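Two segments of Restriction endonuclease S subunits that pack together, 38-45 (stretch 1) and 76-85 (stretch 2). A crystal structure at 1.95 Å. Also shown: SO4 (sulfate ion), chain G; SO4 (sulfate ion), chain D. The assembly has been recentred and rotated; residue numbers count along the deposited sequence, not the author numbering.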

ATOM      1  N   THR A  38       1.661  23.114  33.204  1.00 22.84           N
ATOM      2  CA  THR A  38       2.734  23.292  32.249  1.00 24.17           C
ATOM      3  C   THR A  38       2.986  24.791  32.138  1.00 35.91           C
ATOM      4  O   THR A  38       2.141  25.598  32.556  1.00 26.70           O
ATOM      5  CB  THR A  38       2.352  22.672  30.872  1.00 26.43           C
ATOM      6  OG1 THR A  38       1.162  23.308  30.370  1.00 28.95           O
ATOM      7  CG2 THR A  38       2.096  21.155  31.041  1.00 22.82           C
ATOM      8  N   GLU A  39       4.137  25.165  31.585  1.00 25.95           N
ATOM      9  CA  GLU A  39       4.529  26.570  31.535  1.00 28.71           C
ATOM     10  C   GLU A  39       4.931  26.986  30.138  1.00 36.63           C
ATOM     11  O   GLU A  39       5.158  26.148  29.262  1.00 25.24           O
ATOM     12  CB  GLU A  39       5.707  26.820  32.482  1.00 31.53           C
ATOM     13  CG  GLU A  39       5.364  26.730  33.972  1.00 60.90           C
ATOM     14  CD  GLU A  39       6.551  27.104  34.873  1.00 92.02           C
ATOM     15  OE1 GLU A  39       7.305  28.043  34.527  1.00 84.91           O
ATOM     16  OE2 GLU A  39       6.731  26.461  35.931  1.00 90.69           O
ATOM     17  N   ARG A  40       5.017  28.297  29.951  1.00 24.83           N
ATOM     18  CA  ARG A  40       5.458  28.883  28.714  1.00 26.23           C
ATOM     19  C   ARG A  40       6.742  29.679  28.937  1.00 25.75           C
ATOM     20  O   ARG A  40       7.080  30.025  30.066  1.00 29.65           O
ATOM     21  CB  ARG A  40       4.392  29.818  28.186  1.00 28.42           C
ATOM     22  CG  ARG A  40       3.088  29.123  27.946  1.00 42.23           C
ATOM     23  CD  ARG A  40       2.293  29.911  26.965  1.00 49.59           C
ATOM     24  NE  ARG A  40       1.089  29.207  26.571  1.00 45.51           N
ATOM     25  CZ  ARG A  40       0.396  29.518  25.487  1.00 47.00           C
ATOM     26  NH1 ARG A  40       0.822  30.501  24.701  1.00 37.83           N
ATOM     27  NH2 ARG A  40      -0.706  28.844  25.193  1.00 39.89           N
ATOM     28  N   ARG A  41       7.441  29.949  27.849  1.00 28.38           N
ATOM     29  CA  ARG A  41       8.655  30.742  27.891  1.00 29.77           C
ATOM     30  C   ARG A  41       8.832  31.410  26.533  1.00 39.89           C
ATOM     31  O   ARG A  41       8.480  30.833  25.498  1.00 29.99           O
ATOM     32  CB  ARG A  41       9.858  29.866  28.226  1.00 30.39           C
ATOM     33  CG  ARG A  41      11.064  30.653  28.730  1.00 37.09           C
ATOM     34  CD  ARG A  41      12.364  30.000  28.339  1.00 48.90           C
ATOM     35  NE  ARG A  41      12.417  28.598  28.720  1.00 40.23           N
ATOM     36  CZ  ARG A  41      13.033  27.659  28.004  1.00 44.64           C
ATOM     37  NH1 ARG A  41      13.662  27.976  26.871  1.00 56.71           N
ATOM     38  NH2 ARG A  41      13.027  26.400  28.417  1.00 44.77           N
ATOM     39  N   ASP A  42       9.357  32.634  26.536  1.00 25.56           N
ATOM     40  CA  ASP A  42       9.590  33.361  25.300  1.00 31.99           C
ATOM     41  C   ASP A  42      11.087  33.323  25.017  1.00 30.15           C
ATOM     42  O   ASP A  42      11.861  34.028  25.660  1.00 33.89           O
ATOM     43  CB  ASP A  42       9.095  34.809  25.442  1.00 30.59           C
ATOM     44  CG  ASP A  42       9.261  35.602  24.177  1.00 42.74           C
ATOM     45  OD1 ASP A  42      10.035  35.172  23.287  1.00 34.98           O
ATOM     46  OD2 ASP A  42       8.613  36.661  24.060  1.00 51.17           O
ATOM     47  N   PRO A  43      11.509  32.470  24.075  1.00 26.49           N
ATOM     48  CA  PRO A  43      12.957  32.321  23.859  1.00 28.35           C
ATOM     49  C   PRO A  43      13.594  33.610  23.328  1.00 26.02           C
ATOM     50  O   PRO A  43      14.821  33.732  23.406  1.00 28.08           O
ATOM     51  CB  PRO A  43      13.046  31.226  22.770  1.00 25.69           C
ATOM     52  CG  PRO A  43      11.647  30.562  22.758  1.00 29.48           C
ATOM     53  CD  PRO A  43      10.710  31.663  23.134  1.00 27.83           C
ATOM     54  N   THR A  44      12.784  34.525  22.781  1.00 30.43           N
ATOM     55  CA  THR A  44      13.309  35.781  22.238  1.00 34.36           C
ATOM     56  C   THR A  44      13.917  36.632  23.335  1.00 42.66           C
ATOM     57  O   THR A  44      14.614  37.595  23.047  1.00 35.77           O
ATOM     58  CB  THR A  44      12.254  36.638  21.475  1.00 39.60           C
ATOM     59  OG1 THR A  44      11.302  37.192  22.396  1.00 35.97           O
ATOM     60  CG2 THR A  44      11.538  35.810  20.409  1.00 36.08           C
ATOM     61  N   LYS A  45      13.654  36.269  24.587  1.00 39.18           N
ATOM     62  CA  LYS A  45      14.186  37.004  25.731  1.00 41.46           C
ATOM     63  C   LYS A  45      15.617  36.599  26.021  1.00 43.74           C
ATOM     64  O   LYS A  45      16.306  37.256  26.793  1.00 41.84           O
ATOM     65  CB  LYS A  45      13.299  36.822  26.967  1.00 43.01           C
ATOM     66  CG  LYS A  45      11.959  37.528  26.825  1.00 41.68           C
ATOM     67  CD  LYS A  45      10.959  37.136  27.911  1.00 74.99           C
ATOM     68  CE  LYS A  45      11.268  37.776  29.260  1.00 81.58           C
ATOM     69  NZ  LYS A  45      12.445  37.151  29.939  1.00 75.16           N
TER
HETATM   70  S   SO4 G 403      -2.237  30.409  22.410  1.00109.04           S
HETATM   71  O1  SO4 G 403      -1.155  31.327  22.043  1.00 80.61           O
HETATM   72  O2  SO4 G 403      -1.695  29.238  23.093  1.00 79.32           O
HETATM   73  O3  SO4 G 403      -3.166  31.095  23.310  1.00 73.76           O
HETATM   74  O4  SO4 G 403      -2.924  29.943  21.203  1.00 80.74           O
HETATM   75  S   SO4 D 400       2.962  24.367  13.890  1.00 37.95           S
HETATM   76  O1  SO4 D 400       2.849  25.558  14.714  1.00 35.53           O
HETATM   77  O2  SO4 D 400       3.407  23.254  14.734  1.00 39.62           O
HETATM   78  O3  SO4 D 400       1.651  24.010  13.358  1.00 38.50           O
HETATM   79  O4  SO4 D 400       3.914  24.594  12.821  1.00 61.44           O
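Stretch 2, residues 76-85: HAPSRARKVI

How does stretch 2 approach stretch 1? It runs antiparallel to it: the early Ala-77 lies by Thr-44, with CA atoms 6.0 Å apart, and the later Lys-83 lies by Arg-40, where the CA atoms close to 4.4 Å. His-76 directs its CA-to-CB bond away from stretch 1, but that of Ala-77 points toward it. The Ala-77 CB packs against Pro-43 CG at 3.9 Å and Thr-44 CG2 at 3.8 Å, so the small methyl rests on the start of the 3-10 segment 43-45.

What happens between this first contact and the strand? The chain leaves stretch 1 through a type I turn from Pro-78 to Ala-81, closed by Ala-81 N donating to Pro-78 O at 3.1 Å. Pro-78, Ser-79 and Arg-80 all point away and touch nothing in stretch 1; Arg-80 NH1 instead donates to O1 of the chain D sulfate at 2.8 Å. The chain returns at Ala-81, whose O lies 3.3 Å from Pro-43 CD.

How does Arg-82 serve the contact with both its backbone and its side chain? Its O accepts from Arg-41 N at 2.8 Å, and Arg-40 CA approaches the same Arg-82 O at 3.0 Å. With phi/psi of -140/-11, the residue departs from an extended strand conformation. The side chain, m at chi1 and chi2, folds back so that Arg-82 NH1 donates to Pro-78 O and to Ala-81 O, each at 2.9 Å. This tethers the guanidinium to the turn and leaves one face covered by the Asp-42 carboxylate. Asp-42 OD1 and Arg-82 NE form a long salt bridge at 3.8 Å, with the oxygen well out of the guanidinium plane, so charge alone links them. Asp-42 OD1 also accepts from Thr-44 N at 2.9 Å and Thr-44 OG1 at 2.5 Å.

Where do the backbones pair, and how does the contact end? Lys-83 and Arg-40 form a single beta bridge, framed by the Arg-41 N bond to Arg-82 O and a second bond from Val-84 N to Glu-39 O at 3.0 Å. Although the Lys-83 CA-to-CB bond points away, its CG lies over one face of the Arg-40 guanidinium. Arg-40 NH2 donates to O2 of the chain G sulfate over a very short 2.4 Å. Val-84 turns toward stretch 1, its CG2 3.6 Å from Arg-41 CB. Water 1 donates to Glu-39 O at 2.8 Å and Val-84 O at 3.0 Å, extending the pairing before Ile-85 points away.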

ATOM      1  N   HIS A  76      15.426  34.351  16.752  1.00 24.92           N
ATOM      2  CA  HIS A  76      14.609  33.949  15.629  1.00 25.46           C
ATOM      3  C   HIS A  76      13.447  33.010  15.969  1.00 29.46           C
ATOM      4  O   HIS A  76      12.847  32.412  15.068  1.00 26.00           O
ATOM      5  CB  HIS A  76      15.492  33.273  14.596  1.00 29.70           C
ATOM      6  CG  HIS A  76      16.552  34.169  14.049  1.00 45.56           C
ATOM      7  ND1 HIS A  76      17.872  33.791  13.957  1.00 45.70           N
ATOM      8  CD2 HIS A  76      16.487  35.439  13.586  1.00 47.54           C
ATOM      9  CE1 HIS A  76      18.575  34.784  13.443  1.00 55.49           C
ATOM     10  NE2 HIS A  76      17.759  35.797  13.211  1.00 57.79           N
ATOM     11  N   ALA A  77      13.137  32.878  17.249  1.00 33.78           N
ATOM     12  CA  ALA A  77      11.976  32.077  17.669  1.00 28.42           C
ATOM     13  C   ALA A  77      10.705  32.495  16.966  1.00 33.86           C
ATOM     14  O   ALA A  77      10.292  33.647  17.058  1.00 31.14           O
ATOM     15  CB  ALA A  77      11.761  32.172  19.190  1.00 25.85           C
ATOM     16  N   PRO A  78      10.052  31.536  16.295  1.00 31.88           N
ATOM     17  CA  PRO A  78       8.713  31.696  15.719  1.00 37.74           C
ATOM     18  C   PRO A  78       7.725  32.136  16.805  1.00 27.09           C
ATOM     19  O   PRO A  78       7.942  31.927  18.002  1.00 26.15           O
ATOM     20  CB  PRO A  78       8.368  30.286  15.231  1.00 32.35           C
ATOM     21  CG  PRO A  78       9.664  29.575  15.134  1.00 31.79           C
ATOM     22  CD  PRO A  78      10.579  30.173  16.136  1.00 34.83           C
ATOM     23  N   SER A  79       6.642  32.773  16.400  1.00 34.00           N
ATOM     24  CA  SER A  79       5.709  33.296  17.384  1.00 32.11           C
ATOM     25  C   SER A  79       5.030  32.186  18.173  1.00 27.91           C
ATOM     26  O   SER A  79       4.684  32.390  19.321  1.00 28.83           O
ATOM     27  CB  SER A  79       4.649  34.178  16.718  1.00 44.80           C
ATOM     28  OG  SER A  79       3.969  33.442  15.731  1.00 41.64           O
ATOM     29  N   ARG A  80       4.855  31.010  17.569  1.00 29.76           N
ATOM     30  CA  ARG A  80       4.233  29.873  18.272  1.00 29.56           C
ATOM     31  C   ARG A  80       5.179  29.126  19.204  1.00 25.14           C
ATOM     32  O   ARG A  80       4.774  28.214  19.938  1.00 27.08           O
ATOM     33  CB  ARG A  80       3.672  28.877  17.252  1.00 24.48           C
ATOM     34  CG  ARG A  80       2.400  29.350  16.576  1.00 33.77           C
ATOM     35  CD  ARG A  80       2.019  28.372  15.480  1.00 33.00           C
ATOM     36  NE  ARG A  80       0.770  28.757  14.850  1.00 43.74           N
ATOM     37  CZ  ARG A  80       0.221  28.093  13.840  1.00 76.21           C
ATOM     38  NH1 ARG A  80       0.822  27.007  13.362  1.00 59.97           N
ATOM     39  NH2 ARG A  80      -0.922  28.514  13.309  1.00 45.68           N
ATOM     40  N   ALA A  81       6.451  29.480  19.167  1.00 26.63           N
ATOM     41  CA  ALA A  81       7.418  28.747  19.951  1.00 18.34           C
ATOM     42  C   ALA A  81       7.392  29.207  21.405  1.00 26.51           C
ATOM     43  O   ALA A  81       8.205  30.027  21.810  1.00 23.78           O
ATOM     44  CB  ALA A  81       8.839  28.861  19.337  1.00 26.13           C
ATOM     45  N   ARG A  82       6.457  28.682  22.203  1.00 20.62           N
ATOM     46  CA  ARG A  82       6.294  29.222  23.551  1.00 22.34           C
ATOM     47  C   ARG A  82       6.041  28.208  24.665  1.00 26.90           C
ATOM     48  O   ARG A  82       6.095  28.573  25.838  1.00 25.01           O
ATOM     49  CB  ARG A  82       5.197  30.301  23.580  1.00 28.32           C
ATOM     50  CG  ARG A  82       5.486  31.509  22.695  1.00 31.91           C
ATOM     51  CD  ARG A  82       6.546  32.457  23.267  1.00 26.04           C
ATOM     52  NE  ARG A  82       6.617  33.675  22.456  1.00 35.75           N
ATOM     53  CZ  ARG A  82       7.222  33.772  21.273  1.00 41.22           C
ATOM     54  NH1 ARG A  82       7.855  32.724  20.738  1.00 32.39           N
ATOM     55  NH2 ARG A  82       7.197  34.929  20.622  1.00 35.96           N
ATOM     56  N   LYS A  83       5.767  26.952  24.324  1.00 17.86           N
ATOM     57  CA  LYS A  83       5.424  25.979  25.381  1.00 19.42           C
ATOM     58  C   LYS A  83       6.640  25.167  25.748  1.00 23.43           C
ATOM     59  O   LYS A  83       7.256  24.567  24.879  1.00 22.48           O
ATOM     60  CB  LYS A  83       4.277  25.050  24.938  1.00 22.97           C
ATOM     61  CG  LYS A  83       2.921  25.755  24.892  1.00 22.95           C
ATOM     62  CD  LYS A  83       1.784  24.811  24.487  1.00 23.66           C
ATOM     63  CE  LYS A  83       0.429  25.543  24.614  1.00 22.16           C
ATOM     64  NZ  LYS A  83      -0.714  24.659  24.268  1.00 22.47           N
ATOM     65  N   VAL A  84       6.969  25.141  27.044  1.00 18.17           N
ATOM     66  CA  VAL A  84       8.158  24.453  27.514  1.00 18.91           C
ATOM     67  C   VAL A  84       7.823  22.976  27.630  1.00 22.41           C
ATOM     68  O   VAL A  84       6.816  22.619  28.218  1.00 21.48           O
ATOM     69  CB  VAL A  84       8.572  24.948  28.901  1.00 26.43           C
ATOM     70  CG1 VAL A  84       9.649  24.063  29.480  1.00 26.72           C
ATOM     71  CG2 VAL A  84       9.028  26.398  28.843  1.00 27.01           C
ATOM     72  N   ILE A  85       8.629  22.119  27.021  1.00 21.50           N
ATOM     73  CA  ILE A  85       8.382  20.691  27.180  1.00 19.59           C
ATOM     74  C   ILE A  85       9.399  20.055  28.110  1.00 27.32           C
ATOM     75  O   ILE A  85      10.537  20.534  28.257  1.00 22.70           O
ATOM     76  CB  ILE A  85       8.359  19.947  25.839  1.00 16.74           C
ATOM     77  CG1 ILE A  85       9.664  20.189  25.055  1.00 20.44           C
ATOM     78  CG2 ILE A  85       7.164  20.425  25.032  1.00 18.41           C
ATOM     79  CD1 ILE A  85       9.721  19.505  23.662  1.00 16.33           C
TER
HETATM   80  O   HOH W   1       4.104  23.814  28.256  1.00 22.89           O
HETATM   81  O   HOH W   2       6.271  23.419  31.380  1.00 29.69           O